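Local coordinates for protein aspartate aminotransferase (Thermotoga maritima, PDB 1O4S) that catalyses the reversible, pyridoxal-phosphate-dependent transfer of an amino group from L-aspartate to 2-oxoglutarate, giving oxaloacetate and L-glutamate, and works as a homodimer, at residues B[42-47]-B[379-384]; B[112-117]-B[139-144]; B[202-207]-B[235-240]; B[308-313]-B[318-323]; B[342-345]-B[349-352]. One frame throughout, in Å; residues are numbered along the deposited sequence.

Interaction 1. Residues B[42-47]-B[379-384]; sequences DVINLT and LDRIED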
# COMPACT_ATOMS: atom_id res chain seq x y z
N ASP B 42 34.80 -3.58 7.94
CA ASP B 42 34.26 -4.90 7.64
C ASP B 42 33.13 -5.25 8.61
O ASP B 42 33.31 -6.04 9.55
CB ASP B 42 35.36 -5.98 7.67
CG ASP B 42 34.84 -7.35 7.22
OD1 ASP B 42 33.80 -7.42 6.48
OD2 ASP B 42 35.42 -8.40 7.57
N VAL B 43 31.98 -4.64 8.38
CA VAL B 43 30.82 -4.85 9.24
C VAL B 43 30.12 -6.15 8.82
O VAL B 43 29.73 -6.29 7.66
CB VAL B 43 29.80 -3.68 9.13
CG1 VAL B 43 28.46 -4.04 9.78
CG2 VAL B 43 30.38 -2.40 9.75
N ILE B 44 29.99 -7.09 9.75
CA ILE B 44 29.12 -8.23 9.56
C ILE B 44 27.76 -7.86 10.15
O ILE B 44 27.62 -7.65 11.35
CB ILE B 44 29.71 -9.52 10.18
CG1 ILE B 44 31.15 -9.77 9.69
CG2 ILE B 44 28.83 -10.73 9.85
CD1 ILE B 44 31.95 -10.69 10.59
N ASN B 45 26.76 -7.78 9.29
CA ASN B 45 25.47 -7.24 9.65
C ASN B 45 24.50 -8.38 9.81
O ASN B 45 24.03 -8.94 8.83
CB ASN B 45 24.95 -6.26 8.56
CG ASN B 45 23.74 -5.43 9.05
OD1 ASN B 45 22.80 -5.98 9.62
ND2 ASN B 45 23.80 -4.11 8.85
N LEU B 46 24.19 -8.70 11.05
CA LEU B 46 23.27 -9.76 11.39
C LEU B 46 21.92 -9.24 11.87
O LEU B 46 21.30 -9.84 12.77
CB LEU B 46 23.92 -10.62 12.47
CG LEU B 46 25.30 -11.08 12.02
CD1 LEU B 46 25.92 -11.91 13.11
CD2 LEU B 46 25.22 -11.84 10.67
N THR B 47 21.45 -8.16 11.26
CA THR B 47 20.14 -7.59 11.60
C THR B 47 19.05 -7.85 10.57
O THR B 47 17.91 -7.47 10.81
CB THR B 47 20.22 -6.05 11.77
OG1 THR B 47 20.59 -5.40 10.54
CG2 THR B 47 21.29 -5.65 12.81
N LEU B 379 30.57 -14.82 15.13
CA LEU B 379 30.45 -15.54 16.40
C LEU B 379 31.76 -15.60 17.15
O LEU B 379 31.77 -15.61 18.40
CB LEU B 379 29.88 -16.94 16.19
CG LEU B 379 28.37 -16.89 15.93
CD1 LEU B 379 27.85 -18.16 15.24
CD2 LEU B 379 27.64 -16.63 17.24
N ASP B 380 32.86 -15.60 16.38
CA ASP B 380 34.22 -15.40 16.88
C ASP B 380 34.33 -14.06 17.58
O ASP B 380 34.84 -13.98 18.71
CB ASP B 380 35.23 -15.37 15.71
CG ASP B 380 35.79 -16.72 15.37
OD1 ASP B 380 36.51 -16.84 14.34
OD2 ASP B 380 35.62 -17.73 16.09
N ARG B 381 33.92 -13.00 16.89
CA ARG B 381 34.06 -11.63 17.41
C ARG B 381 33.19 -11.43 18.64
O ARG B 381 33.61 -10.80 19.60
CB ARG B 381 33.67 -10.60 16.37
CG ARG B 381 34.56 -10.54 15.14
CD ARG B 381 33.87 -9.75 14.06
NE ARG B 381 34.65 -9.60 12.83
CZ ARG B 381 34.40 -8.69 11.91
NH1 ARG B 381 33.43 -7.79 12.07
NH2 ARG B 381 35.15 -8.65 10.81
N ILE B 382 31.98 -11.99 18.58
CA ILE B 382 31.06 -11.95 19.70
C ILE B 382 31.64 -12.64 20.92
O ILE B 382 31.46 -12.15 22.01
CB ILE B 382 29.68 -12.54 19.29
CG1 ILE B 382 28.97 -11.58 18.33
CG2 ILE B 382 28.77 -12.79 20.54
CD1 ILE B 382 27.69 -12.12 17.76
N GLU B 383 32.36 -13.75 20.72
CA GLU B 383 32.95 -14.56 21.80
C GLU B 383 34.09 -13.80 22.48
O GLU B 383 34.21 -13.78 23.72
CB GLU B 383 33.43 -15.92 21.26
CG GLU B 383 33.98 -16.89 22.31
CD GLU B 383 34.34 -18.29 21.75
OE1 GLU B 383 34.13 -18.57 20.55
OE2 GLU B 383 34.83 -19.13 22.54
N ASP B 384 34.91 -13.15 21.66
CA ASP B 384 35.94 -12.23 22.13
C ASP B 384 35.38 -11.05 22.94
O ASP B 384 35.97 -10.61 23.94
CB ASP B 384 36.74 -11.70 20.94
CG ASP B 384 37.78 -12.71 20.42
OD1 ASP B 384 37.83 -13.86 20.94
OD2 ASP B 384 38.58 -12.42 19.51

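Interaction 2. Residues B[112-117]-B[139-144]; sequences QALFNA and IPQIIL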
# COMPACT_ATOMS: atom_id res chain seq x y z
N GLN B 112 0.76 -5.34 4.60
CA GLN B 112 -0.51 -4.74 4.27
C GLN B 112 -1.67 -5.69 4.57
O GLN B 112 -2.74 -5.22 4.91
CB GLN B 112 -0.54 -4.24 2.81
CG GLN B 112 -1.78 -3.36 2.50
CD GLN B 112 -1.97 -2.98 1.03
OE1 GLN B 112 -1.45 -3.63 0.11
NE2 GLN B 112 -2.72 -1.91 0.81
N ALA B 113 -1.47 -7.01 4.51
CA ALA B 113 -2.54 -7.91 4.93
C ALA B 113 -2.86 -7.66 6.39
O ALA B 113 -4.04 -7.60 6.76
CB ALA B 113 -2.20 -9.32 4.70
N LEU B 114 -1.82 -7.49 7.21
CA LEU B 114 -2.00 -7.20 8.63
C LEU B 114 -2.72 -5.86 8.82
O LEU B 114 -3.70 -5.77 9.52
CB LEU B 114 -0.64 -7.21 9.34
CG LEU B 114 0.06 -8.59 9.51
CD1 LEU B 114 1.63 -8.57 9.50
CD2 LEU B 114 -0.46 -9.30 10.82
N PHE B 115 -2.24 -4.80 8.17
CA PHE B 115 -2.85 -3.50 8.32
C PHE B 115 -4.33 -3.51 7.92
O PHE B 115 -5.19 -2.97 8.64
CB PHE B 115 -2.08 -2.48 7.49
CG PHE B 115 -2.66 -1.11 7.57
CD1 PHE B 115 -3.25 -0.52 6.47
CD2 PHE B 115 -2.64 -0.41 8.77
CE1 PHE B 115 -3.83 0.76 6.55
CE2 PHE B 115 -3.24 0.87 8.84
CZ PHE B 115 -3.81 1.44 7.72
N ASN B 116 -4.62 -4.14 6.78
CA ASN B 116 -5.99 -4.28 6.29
C ASN B 116 -6.90 -5.02 7.27
O ASN B 116 -8.06 -4.65 7.41
CB ASN B 116 -6.07 -5.00 4.94
CG ASN B 116 -5.51 -4.19 3.78
OD1 ASN B 116 -5.21 -2.99 3.88
ND2 ASN B 116 -5.39 -4.87 2.65
N ALA B 117 -6.37 -6.05 7.95
CA ALA B 117 -7.11 -6.79 8.99
C ALA B 117 -7.52 -5.88 10.15
O ALA B 117 -8.68 -5.87 10.60
CB ALA B 117 -6.27 -7.98 9.51
N ILE B 139 2.19 -2.97 16.45
CA ILE B 139 1.65 -1.96 17.32
C ILE B 139 1.41 -0.66 16.54
O ILE B 139 0.33 -0.10 16.62
CB ILE B 139 2.56 -1.80 18.59
CG1 ILE B 139 2.33 -3.03 19.49
CG2 ILE B 139 2.25 -0.49 19.33
CD1 ILE B 139 3.25 -3.14 20.71
N PRO B 140 2.40 -0.18 15.79
CA PRO B 140 2.15 0.93 14.87
C PRO B 140 0.87 0.74 14.05
O PRO B 140 0.09 1.68 14.01
CB PRO B 140 3.40 0.92 14.01
CG PRO B 140 4.48 0.55 15.03
CD PRO B 140 3.82 -0.56 15.79
N GLN B 141 0.63 -0.45 13.52
CA GLN B 141 -0.53 -0.71 12.65
C GLN B 141 -1.83 -0.63 13.43
O GLN B 141 -2.81 -0.00 12.99
CB GLN B 141 -0.42 -2.06 11.97
CG GLN B 141 0.68 -2.16 10.94
CD GLN B 141 0.76 -3.53 10.29
OE1 GLN B 141 0.31 -4.51 10.88
NE2 GLN B 141 1.32 -3.60 9.09
N ILE B 142 -1.83 -1.22 14.61
CA ILE B 142 -3.02 -1.21 15.45
C ILE B 142 -3.33 0.21 15.87
O ILE B 142 -4.49 0.61 15.83
CB ILE B 142 -2.86 -2.15 16.68
CG1 ILE B 142 -2.75 -3.60 16.21
CG2 ILE B 142 -4.00 -1.94 17.67
CD1 ILE B 142 -1.95 -4.47 17.16
N ILE B 143 -2.28 0.97 16.26
CA ILE B 143 -2.42 2.39 16.56
C ILE B 143 -3.03 3.17 15.38
O ILE B 143 -3.97 3.91 15.56
CB ILE B 143 -1.06 3.07 16.94
CG1 ILE B 143 -0.49 2.59 18.29
CG2 ILE B 143 -1.23 4.58 16.98
CD1 ILE B 143 -1.52 2.19 19.25
N LEU B 144 -2.47 2.99 14.18
CA LEU B 144 -2.96 3.68 12.99
C LEU B 144 -4.41 3.36 12.69
O LEU B 144 -5.17 4.21 12.22
CB LEU B 144 -2.10 3.35 11.78
CG LEU B 144 -0.72 3.95 11.77
CD1 LEU B 144 -0.05 3.42 10.52
CD2 LEU B 144 -0.76 5.47 11.81

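Interaction 3. Residues B[202-207]-B[235-240]; sequences LAKKRN and FDRIVY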
# COMPACT_ATOMS: atom_id res chain seq x y z
N LEU B 202 -11.35 -20.44 23.01
CA LEU B 202 -11.58 -19.11 23.60
C LEU B 202 -12.24 -18.12 22.65
O LEU B 202 -13.05 -17.32 23.08
CB LEU B 202 -10.28 -18.46 24.06
CG LEU B 202 -9.76 -18.61 25.48
CD1 LEU B 202 -8.58 -17.65 25.66
CD2 LEU B 202 -10.86 -18.34 26.51
N ALA B 203 -11.85 -18.17 21.37
CA ALA B 203 -12.36 -17.24 20.35
C ALA B 203 -13.85 -17.45 20.05
O ALA B 203 -14.58 -16.48 19.81
CB ALA B 203 -11.52 -17.35 19.06
N LYS B 204 -14.28 -18.71 20.00
CA LYS B 204 -15.70 -19.07 19.81
C LYS B 204 -16.55 -18.60 21.01
O LYS B 204 -17.57 -17.93 20.84
CB LYS B 204 -15.83 -20.60 19.61
CG LYS B 204 -17.28 -21.19 19.72
CD LYS B 204 -17.86 -21.74 18.39
CE LYS B 204 -17.63 -23.26 18.21
NZ LYS B 204 -18.58 -24.09 19.03
N LYS B 205 -16.07 -18.94 22.21
CA LYS B 205 -16.69 -18.62 23.50
C LYS B 205 -16.79 -17.12 23.80
O LYS B 205 -17.87 -16.61 24.11
CB LYS B 205 -15.86 -19.31 24.59
CG LYS B 205 -16.21 -19.08 26.06
CD LYS B 205 -15.43 -20.12 26.90
CE LYS B 205 -15.08 -19.65 28.32
NZ LYS B 205 -16.13 -19.98 29.31
N ARG B 206 -15.67 -16.43 23.68
CA ARG B 206 -15.53 -15.06 24.17
C ARG B 206 -15.63 -14.03 23.04
O ARG B 206 -15.42 -12.84 23.27
CB ARG B 206 -14.20 -14.91 24.94
CG ARG B 206 -14.03 -15.89 26.13
CD ARG B 206 -15.03 -15.69 27.28
NE ARG B 206 -15.10 -14.28 27.68
CZ ARG B 206 -14.34 -13.69 28.62
NH1 ARG B 206 -13.43 -14.37 29.32
NH2 ARG B 206 -14.51 -12.38 28.85
N ASN B 207 -15.93 -14.51 21.83
CA ASN B 207 -16.23 -13.68 20.65
C ASN B 207 -15.12 -12.73 20.15
O ASN B 207 -15.29 -11.52 20.14
CB ASN B 207 -17.52 -12.88 20.92
CG ASN B 207 -18.11 -12.29 19.66
OD1 ASN B 207 -17.92 -12.82 18.57
ND2 ASN B 207 -18.83 -11.17 19.81
N PHE B 235 -13.37 -20.32 8.97
CA PHE B 235 -12.67 -19.06 9.11
C PHE B 235 -13.51 -18.01 9.83
O PHE B 235 -13.20 -16.82 9.76
CB PHE B 235 -12.23 -18.56 7.73
CG PHE B 235 -11.04 -19.28 7.16
CD1 PHE B 235 -11.20 -20.36 6.30
CD2 PHE B 235 -9.75 -18.85 7.45
CE1 PHE B 235 -10.07 -21.02 5.77
CE2 PHE B 235 -8.65 -19.48 6.93
CZ PHE B 235 -8.81 -20.58 6.08
N ASP B 236 -14.56 -18.43 10.55
CA ASP B 236 -15.49 -17.46 11.17
C ASP B 236 -14.79 -16.47 12.09
O ASP B 236 -15.15 -15.28 12.15
CB ASP B 236 -16.62 -18.15 11.91
CG ASP B 236 -17.75 -18.57 10.99
OD1 ASP B 236 -18.65 -19.30 11.47
OD2 ASP B 236 -17.80 -18.20 9.78
N ARG B 237 -13.78 -16.98 12.78
CA ARG B 237 -13.00 -16.20 13.72
C ARG B 237 -11.52 -16.27 13.41
O ARG B 237 -10.70 -15.95 14.24
CB ARG B 237 -13.31 -16.70 15.13
CG ARG B 237 -14.69 -16.26 15.64
CD ARG B 237 -15.23 -17.10 16.78
NE ARG B 237 -16.21 -18.13 16.36
CZ ARG B 237 -15.93 -19.40 16.03
NH1 ARG B 237 -14.67 -19.87 16.06
NH2 ARG B 237 -16.92 -20.21 15.66
N ILE B 238 -11.16 -16.64 12.18
CA ILE B 238 -9.74 -16.74 11.81
C ILE B 238 -9.38 -15.79 10.69
O ILE B 238 -10.06 -15.78 9.68
CB ILE B 238 -9.40 -18.17 11.36
CG1 ILE B 238 -9.80 -19.21 12.42
CG2 ILE B 238 -7.90 -18.28 10.99
CD1 ILE B 238 -9.02 -19.11 13.72
N VAL B 239 -8.31 -15.04 10.88
CA VAL B 239 -7.69 -14.25 9.82
C VAL B 239 -6.30 -14.84 9.61
O VAL B 239 -5.46 -14.75 10.49
CB VAL B 239 -7.60 -12.73 10.16
CG1 VAL B 239 -6.93 -11.95 9.07
CG2 VAL B 239 -9.00 -12.15 10.43
N TYR B 240 -6.07 -15.44 8.46
CA TYR B 240 -4.83 -16.10 8.18
C TYR B 240 -3.98 -15.21 7.28
O TYR B 240 -4.45 -14.72 6.27
CB TYR B 240 -5.11 -17.46 7.54
CG TYR B 240 -3.90 -18.22 7.10
CD1 TYR B 240 -3.16 -18.99 8.01
CD2 TYR B 240 -3.48 -18.18 5.74
CE1 TYR B 240 -2.01 -19.71 7.58
CE2 TYR B 240 -2.36 -18.89 5.31
CZ TYR B 240 -1.62 -19.65 6.23
OH TYR B 240 -0.54 -20.37 5.79

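Interaction 4. Residues B[308-313]-B[318-323]; sequences FVVERL and VKFVEP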
# COMPACT_ATOMS: atom_id res chain seq x y z
N PHE B 308 24.29 -24.53 13.35
CA PHE B 308 25.64 -24.05 13.59
C PHE B 308 25.70 -22.92 14.61
O PHE B 308 26.61 -22.87 15.43
CB PHE B 308 26.29 -23.55 12.29
CG PHE B 308 27.60 -22.85 12.51
CD1 PHE B 308 28.75 -23.58 12.83
CD2 PHE B 308 27.69 -21.46 12.45
CE1 PHE B 308 29.95 -22.93 13.07
CE2 PHE B 308 28.89 -20.81 12.68
CZ PHE B 308 30.02 -21.54 12.99
N VAL B 309 24.77 -21.99 14.54
CA VAL B 309 24.77 -20.86 15.45
C VAL B 309 24.36 -21.33 16.86
O VAL B 309 24.90 -20.86 17.86
CB VAL B 309 23.89 -19.67 14.96
CG1 VAL B 309 22.41 -20.07 14.74
CG2 VAL B 309 23.94 -18.50 15.98
N VAL B 310 23.41 -22.26 16.90
CA VAL B 310 22.91 -22.82 18.14
C VAL B 310 24.07 -23.51 18.85
O VAL B 310 24.38 -23.16 19.98
CB VAL B 310 21.68 -23.76 17.92
CG1 VAL B 310 21.43 -24.66 19.12
CG2 VAL B 310 20.44 -22.92 17.62
N GLU B 311 24.73 -24.46 18.19
CA GLU B 311 25.86 -25.15 18.80
C GLU B 311 26.90 -24.15 19.30
O GLU B 311 27.38 -24.25 20.41
CB GLU B 311 26.53 -26.16 17.86
CG GLU B 311 27.85 -26.71 18.46
CD GLU B 311 28.34 -28.04 17.87
OE1 GLU B 311 29.35 -28.59 18.42
OE2 GLU B 311 27.75 -28.53 16.86
N ARG B 312 27.25 -23.20 18.46
CA ARG B 312 28.29 -22.25 18.79
C ARG B 312 27.98 -21.41 20.05
O ARG B 312 28.85 -21.25 20.92
CB ARG B 312 28.51 -21.33 17.60
CG ARG B 312 29.77 -20.57 17.66
CD ARG B 312 31.02 -21.42 17.56
NE ARG B 312 31.89 -20.74 16.61
CZ ARG B 312 32.65 -19.69 16.88
NH1 ARG B 312 32.76 -19.18 18.11
NH2 ARG B 312 33.35 -19.15 15.89
N LEU B 313 26.75 -20.93 20.15
CA LEU B 313 26.37 -20.04 21.23
C LEU B 313 26.25 -20.77 22.56
O LEU B 313 26.64 -20.21 23.58
CB LEU B 313 25.05 -19.31 20.92
CG LEU B 313 25.21 -18.15 19.94
CD1 LEU B 313 23.85 -17.62 19.50
CD2 LEU B 313 26.07 -17.03 20.53
N VAL B 318 26.19 -18.78 26.16
CA VAL B 318 25.14 -17.79 25.90
C VAL B 318 23.77 -18.47 26.12
O VAL B 318 23.59 -19.65 25.81
CB VAL B 318 25.30 -17.16 24.49
CG1 VAL B 318 24.06 -16.37 24.06
CG2 VAL B 318 26.55 -16.26 24.46
N LYS B 319 22.83 -17.70 26.67
CA LYS B 319 21.50 -18.23 27.00
C LYS B 319 20.43 -17.80 26.00
O LYS B 319 20.32 -16.63 25.66
CB LYS B 319 21.09 -17.77 28.40
CG LYS B 319 21.78 -18.50 29.55
CD LYS B 319 21.10 -18.14 30.88
CE LYS B 319 21.85 -18.70 32.10
NZ LYS B 319 21.24 -18.19 33.36
N PHE B 320 19.62 -18.76 25.57
CA PHE B 320 18.58 -18.52 24.57
C PHE B 320 17.68 -19.75 24.45
O PHE B 320 18.04 -20.85 24.88
CB PHE B 320 19.21 -18.21 23.19
CG PHE B 320 20.05 -19.34 22.66
CD1 PHE B 320 19.49 -20.33 21.85
CD2 PHE B 320 21.39 -19.46 23.03
CE1 PHE B 320 20.24 -21.38 21.40
CE2 PHE B 320 22.17 -20.52 22.56
CZ PHE B 320 21.59 -21.48 21.74
N VAL B 321 16.52 -19.55 23.82
CA VAL B 321 15.63 -20.63 23.41
C VAL B 321 16.00 -21.02 21.96
O VAL B 321 16.14 -20.16 21.08
CB VAL B 321 14.15 -20.18 23.49
CG1 VAL B 321 13.20 -21.33 23.17
CG2 VAL B 321 13.83 -19.61 24.90
N GLU B 322 16.20 -22.31 21.73
CA GLU B 322 16.60 -22.81 20.44
C GLU B 322 15.48 -22.49 19.45
O GLU B 322 14.35 -22.92 19.66
CB GLU B 322 16.83 -24.32 20.52
CG GLU B 322 17.36 -24.98 19.25
CD GLU B 322 17.64 -26.47 19.43
OE1 GLU B 322 17.95 -26.89 20.57
OE2 GLU B 322 17.54 -27.23 18.45
N PRO B 323 15.75 -21.72 18.40
CA PRO B 323 14.69 -21.40 17.44
C PRO B 323 14.24 -22.64 16.66
O PRO B 323 15.08 -23.46 16.29
CB PRO B 323 15.34 -20.35 16.51
CG PRO B 323 16.75 -20.57 16.60
CD PRO B 323 17.04 -21.09 18.04

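Interaction 5. Residues B[342-345]-B[349-352]; sequences ERLL and KVAL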
# COMPACT_ATOMS: atom_id res chain seq x y z
N GLU B 342 25.46 -1.23 20.55
CA GLU B 342 26.23 -0.05 20.16
C GLU B 342 27.73 -0.36 20.23
O GLU B 342 28.48 -0.02 19.33
CB GLU B 342 25.90 1.17 21.06
CG GLU B 342 24.59 1.87 20.69
CD GLU B 342 24.23 3.04 21.63
OE1 GLU B 342 24.93 3.28 22.65
OE2 GLU B 342 23.23 3.75 21.32
N ARG B 343 28.12 -1.04 21.30
CA ARG B 343 29.51 -1.32 21.59
C ARG B 343 30.06 -2.43 20.71
O ARG B 343 31.18 -2.35 20.24
CB ARG B 343 29.65 -1.73 23.04
CG ARG B 343 29.37 -0.61 24.02
CD ARG B 343 29.37 -1.02 25.50
NE ARG B 343 28.65 0.01 26.28
CZ ARG B 343 29.22 0.98 27.01
NH1 ARG B 343 30.55 1.09 27.12
NH2 ARG B 343 28.43 1.85 27.65
N LEU B 344 29.25 -3.46 20.51
CA LEU B 344 29.64 -4.58 19.66
C LEU B 344 29.81 -4.07 18.24
O LEU B 344 30.75 -4.44 17.55
CB LEU B 344 28.58 -5.69 19.73
CG LEU B 344 28.84 -6.94 18.89
CD1 LEU B 344 29.88 -7.82 19.52
CD2 LEU B 344 27.57 -7.71 18.72
N LEU B 345 28.91 -3.20 17.80
CA LEU B 345 29.07 -2.57 16.51
C LEU B 345 30.34 -1.74 16.42
O LEU B 345 31.11 -1.90 15.49
CB LEU B 345 27.87 -1.71 16.15
CG LEU B 345 27.93 -1.05 14.76
CD1 LEU B 345 28.04 -2.10 13.61
CD2 LEU B 345 26.73 -0.16 14.55
N LYS B 349 32.45 -4.46 14.98
CA LYS B 349 31.79 -4.27 13.68
C LYS B 349 30.88 -5.46 13.36
O LYS B 349 30.84 -5.95 12.20
CB LYS B 349 32.79 -3.98 12.56
CG LYS B 349 34.10 -3.29 12.98
CD LYS B 349 33.96 -1.82 13.25
CE LYS B 349 35.33 -1.19 13.51
NZ LYS B 349 35.79 -1.26 14.93
N VAL B 350 30.14 -5.90 14.38
CA VAL B 350 29.00 -6.80 14.23
C VAL B 350 27.73 -6.08 14.64
O VAL B 350 27.65 -5.51 15.74
CB VAL B 350 29.14 -8.10 15.07
CG1 VAL B 350 27.94 -9.02 14.83
CG2 VAL B 350 30.45 -8.79 14.76
N ALA B 351 26.74 -6.14 13.76
CA ALA B 351 25.44 -5.53 13.97
C ALA B 351 24.34 -6.52 14.39
O ALA B 351 23.99 -7.44 13.66
CB ALA B 351 25.03 -4.76 12.73
N LEU B 352 23.81 -6.29 15.60
CA LEU B 352 22.63 -6.98 16.12
C LEU B 352 21.52 -5.97 16.46
O LEU B 352 21.73 -4.76 16.47
CB LEU B 352 22.98 -7.83 17.34
CG LEU B 352 24.17 -8.79 17.23
CD1 LEU B 352 24.61 -9.34 18.57
CD2 LEU B 352 23.86 -9.91 16.31

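Interaction 1. Residues B[42-47]-B[379-384]
Arg381 reaches out from helix 372-386 and lays its guanidinium group over Ile44 while its edge meets the backbone of Asp42. The side chain leaves the helix with CG anti to its own carbonyl carbon (chi1 -65°) and runs straight from CG to NE, which carries the charged end across to the neighbouring strand. There NH1 donates to the carbonyl oxygen O of Asp42 at 3.1 Å, a fairly straight bond that lies in the guanidinium plane and meets the oxygen nearly along the C=O axis. NH2 adds a weak second bond to the same oxygen, 3.4 Å away. Ile44 covers one face: its CD1 sits over the centre of the group, 3.4 Å from CZ of Arg381.

The contact joins the short edge strand 44-45 to the last long helix of the chain. That strand pairs in parallel with strand 350-354 in the smaller mixed sheet, so the helix packs beside the sheet margin, with Arg381 reaching across as one of several links.

The Asp42 carboxylate, whose plane stands 88° from that of the guanidinium, makes a weak salt bridge from OD2 to Arg381 NH2 at 3.3 Å. Both charges have further mates on the same helix: Arg374 holds Asp42 through OD1, and Glu377 pairs with NH2 of Arg381.

Interaction 2. Residues B[112-117]-B[139-144]
Gln141 pushes its amide end against the backbone and CB atoms of Leu114 and Phe115, so that a polar group meets the flank of a helix. Its OE1 lies 3.3 Å from CB of Leu114, and NE2 lies 3.9 Å from CB of Phe115. One turn further along, CB of Leu144 touches the Phe115 ring at its edge, 4.0 Å from CE2. With CG anti to the backbone N (chi1 179°), the Phe115 ring is swung to where Leu144 can meet that edge.

Segments 112-117 and 139-144, on helices 109-121 and 138-144, have axes 9.3 Å apart at closest and cross at -34°. Leu114 also touches Trp135 and lies about 4 Å, side chain to ligand, from the bound pyridoxal phosphate, so this packing backs the cofactor pocket. The second subunit closes over it as well: His274 of that subunit accepts a hydrogen bond at its backbone O from Gln141 NE2.

A leucine in place of Gln141 would probably leave that carbonyl of the second subunit without its mate. The amide is held through its nitrogen from outside the two segments, whereas OE1, buried without a polar partner, probably pays a desolvation cost.

Interaction 3. Residues B[202-207]-B[235-240]
Arg237 slides its side chain along the last turns of helix 193-206, its guanidinium overlapping the aliphatic part of Lys204. CB of Lys204 sits over the centre of one face, 3.7 Å above the plane, and CD comes within 3.3 Å of NH2 of Arg237. On the opposite face lies CB of Asp236, offset toward the rim, so the flat group is held between carbon atoms of two residues. Nearer the root of the side chain, Arg237 CD passes the helix backbone 3.2 Å from Ala203 O; the Ala203 methyl stands further off, 4.4 Å from the same CD.

A bend at chi3 (-99°) turns the guanidinium so that it faces the lysine chain. Lys204 is itself bent at three torsions, and its amino end leads away from the contact.

Arg237 is the third residue of a type I beta turn from Phe235 to Ile238, which feeds directly into strand 238-243 of the large mixed sheet. The backbone of Arg237 bonds to Ile210 in the next strand, 209-213, the one that follows the helix. The contact therefore fastens the C-terminal end of a surface helix to the turn that starts a neighbouring strand.

Two like charges share this patch, with Lys204 NZ 5.4 Å from Arg237 NH2. The cohesion rests on methylene groups against a flat cation, and some mutual repulsion between the charged ends is likely to remain.

Interaction 4. Residues B[308-313]-B[318-323]
The backbone doubles back after helix 296-315, so that segment 318-323 returns alongside segment 308-313, with the N-H of Val318 donating to the carbonyl oxygen O of Leu313 at 3.0 Å. The donor is tilted 26° from the carbonyl plane.

Beside this bond, CD2 of Leu313 meets CG2 of Val318 at 4.0 Å. Phe320 comes next and carries the largest share of the loop's packing. Its CG lies between the backbone N and the carbonyl carbon (chi1 61°), which aims the ring at the helix. CE2 presses within 3.5 Å of Leu313 CB, while CZ brings the ring edge up to the carbonyl oxygen O of Val310, 3.7 Å away. Val310 offers both of its methyl groups to the returning loop. CG2 meets Phe320 CE1 at 4.1 Å and the Pro323 ring at CD, 3.9 Å away; both methyls also touch CG of Glu322, whose extended chain crosses the valine at about a right angle.

This is a helix-to-strand connection, leading from helix 296-315 toward strand 328-332 of the smaller sheet. Phe320 and Leu313 both also touch Leu329 on that strand, which continues the apolar layer from helix to sheet. The carboxylate of Glu322 has a long, weak ion pair with Lys306, one helix turn before Val310.

Chemically, one backbone bond sets the start of the return, and beyond it the loop is held to the helix mainly by apolar contact, with Phe320 filling the space between Val310 and Leu313.

Interaction 5. Residues B[342-345]-B[349-352]
Apolar contacts fill most of the interface between Leu344 and Leu345 on helix 337-348 and the strand that follows. The tightest is between Leu344 CD2 and Leu352 CD1, at 3.4 Å closer than usual for two carbons. The same CD2 lies 4.0 Å from Val350 CB, so a single methyl bridges two residues on one side of the strand. With CG anti to the backbone N (chi1 -180°) and CD2 turned inward, Leu344 sends this branch to the strand although its CB sets off obliquely. Leu345 meets the intervening residue, its CD1 4.1 Å from the Ala351 methyl. Replacing Leu344 by an alanine would probably open a gap beside Val350 and leave the Leu352 side chain freer to turn.

Polar contacts are of the backbone. Lys349 N makes a weak hydrogen bond to O of Leu345, 2.9 Å long and bent to 126° at the hydrogen. Lys349 has positive phi, the change of direction by which the chain leaves the helix and enters strand 350-354. CA-H...O contacts supplement this bond: Lys349 CA lies 3.1 Å from O of Leu345, and Leu345 CA lies 3.4 Å from O of Val350.

The lysine chain runs back along the helix end, its CD 3.6 Å from O of Leu345, and NZ donates to the backbone O of Glu346. This is a tight helix-to-strand turn leading into the smaller sheet, where strand 350-354 pairs with 44-45.

Weak backbone bonding thus marks the turn, while close-packed leucine, valine and alanine side chains supply much of the contact between helix and strand.

Overall arrangement
From the N terminus, 42-47 comes first, but its partner 379-384 lies near the far end of the chain, so interaction 1 closes a loop that contains the other four. Within it, interactions 2, 3, 4 and 5 close one after another; none cross. Interactions 2 and 3 belong to the part built on the large sheet and touch where Ala117 packs on Val239. Interactions 4 and 5 close short helix-to-strand connections around the smaller sheet. Interaction 1 joins both: Ile44 and Leu46 pair with the strand of interaction 5, and Asp380 and Glu383 form salt bridges to Arg312 in interaction 4. The centres of interactions 1 and 3 are about 43 Å apart.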